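Local coordinates for protein deoxycytidylate deaminase (Cyanophage S-TIM5, PDB 4P9E) that probably deaminates dCMP to dUMP using a bound zinc ion, at residues 28-32 against 43-47. Residue numbers count along the deposited sequence, not the author numbering.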
# COMPACT_ATOMS: atom_id res chain seq x y z
N MET A 28 27.00 9.83 21.25
CA MET A 28 25.62 10.26 21.37
C MET A 28 24.68 9.12 21.09
O MET A 28 24.84 8.44 20.08
CB MET A 28 25.35 11.36 20.37
CG MET A 28 24.38 12.39 20.83
SD MET A 28 24.43 13.72 19.63
CE MET A 28 24.21 15.15 20.70
N LYS A 29 23.72 8.90 21.98
CA LYS A 29 22.61 7.99 21.72
C LYS A 29 21.33 8.75 21.33
O LYS A 29 20.83 9.58 22.08
CB LYS A 29 22.36 7.08 22.92
CG LYS A 29 23.57 6.28 23.35
CD LYS A 29 23.16 5.03 24.11
CE LYS A 29 24.36 4.36 24.76
NZ LYS A 29 25.52 4.26 23.81
N VAL A 30 20.81 8.47 20.13
CA VAL A 30 19.65 9.17 19.59
C VAL A 30 18.55 8.18 19.22
O VAL A 30 18.82 7.08 18.71
CB VAL A 30 20.03 9.96 18.32
CG1 VAL A 30 18.92 10.93 17.92
CG2 VAL A 30 21.34 10.70 18.54
N GLY A 31 17.31 8.56 19.48
CA GLY A 31 16.18 7.75 19.06
C GLY A 31 15.24 8.60 18.25
O GLY A 31 15.15 9.80 18.47
N ALA A 32 14.55 7.99 17.29
CA ALA A 32 13.51 8.70 16.55
C ALA A 32 12.27 7.81 16.38
O ALA A 32 12.36 6.59 16.40
CB ALA A 32 14.02 9.19 15.19
N HIS A 43 10.55 3.44 13.78
CA HIS A 43 11.44 3.86 14.85
C HIS A 43 12.87 3.70 14.35
O HIS A 43 13.10 3.10 13.32
CB HIS A 43 11.19 3.05 16.11
CG HIS A 43 11.35 1.58 15.93
ND1 HIS A 43 12.46 0.90 16.37
CD2 HIS A 43 10.55 0.67 15.33
CE1 HIS A 43 12.33 -0.39 16.06
NE2 HIS A 43 11.18 -0.54 15.43
N GLY A 44 13.81 4.26 15.07
CA GLY A 44 15.17 4.31 14.59
C GLY A 44 16.10 4.82 15.65
O GLY A 44 15.73 5.57 16.55
N TRP A 45 17.34 4.39 15.55
CA TRP A 45 18.34 4.86 16.47
C TRP A 45 19.66 4.97 15.74
O TRP A 45 19.79 4.63 14.57
CB TRP A 45 18.43 3.95 17.69
CG TRP A 45 18.77 2.51 17.38
CD1 TRP A 45 20.02 2.00 17.18
CD2 TRP A 45 17.86 1.41 17.25
NE1 TRP A 45 19.94 0.66 16.93
CE2 TRP A 45 18.64 0.27 16.96
CE3 TRP A 45 16.47 1.29 17.33
CZ2 TRP A 45 18.06 -0.99 16.76
CZ3 TRP A 45 15.90 0.03 17.13
CH2 TRP A 45 16.70 -1.09 16.85
N ASN A 46 20.67 5.54 16.38
CA ASN A 46 21.90 5.77 15.64
C ASN A 46 22.86 4.59 15.72
O ASN A 46 23.00 3.96 16.76
CB ASN A 46 22.56 7.10 16.03
CG ASN A 46 23.01 7.13 17.45
OD1 ASN A 46 22.58 6.32 18.27
ND2 ASN A 46 23.89 8.06 17.77
N GLY A 47 23.52 4.30 14.61
CA GLY A 47 24.44 3.19 14.57
C GLY A 47 24.79 2.70 13.19
O GLY A 47 24.42 3.29 12.18
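Residues 28-32 and 43-47 meet at the open end of an antiparallel beta hairpin, where strand 31-36 begins and strand 39-45 runs out. Ala-32 and Gly-44 form a hydrogen-bonded pair: Ala-32 N donates to Gly-44 O at 2.8 Å, while the return bond from Gly-44 N to Ala-32 O (3.0 Å) is weak because it is bent. Gly-31 and Trp-45 follow as a non-hydrogen-bonded pair. Beyond them Asn-46 N makes only a long, weak bond to Val-30 O (3.4 Å), and a side chain takes over from the ladder. The Asn-46 amide lies along the backbone of residues 28-30, its ND2 donating to Met-28 O at 2.5 Å and its OD1 accepting a weak bond from Val-30 N at 3.3 Å, so OD1 stands in for the main-chain oxygen that would complete a pair with Val-30, and ND2 reaches further along to Met-28. Ser-23 also bonds to that OD1. His-43, Trp-45 and Gly-47 belong to the dCMP and dTTP sites and Asn-46 to the dTMP site, all empty in this apo chain, so this end of the hairpin contributes residues to each of them. Val-30 and Ala-32 pack on Cys-93 of strand 90-93 and Ala-71 of helix 71-80, with the zinc ion about 8 Å from the Val-30 side chain, whereas the Trp-45 side chain touches Val-22 of its own chain and Ile-8 of a second subunit.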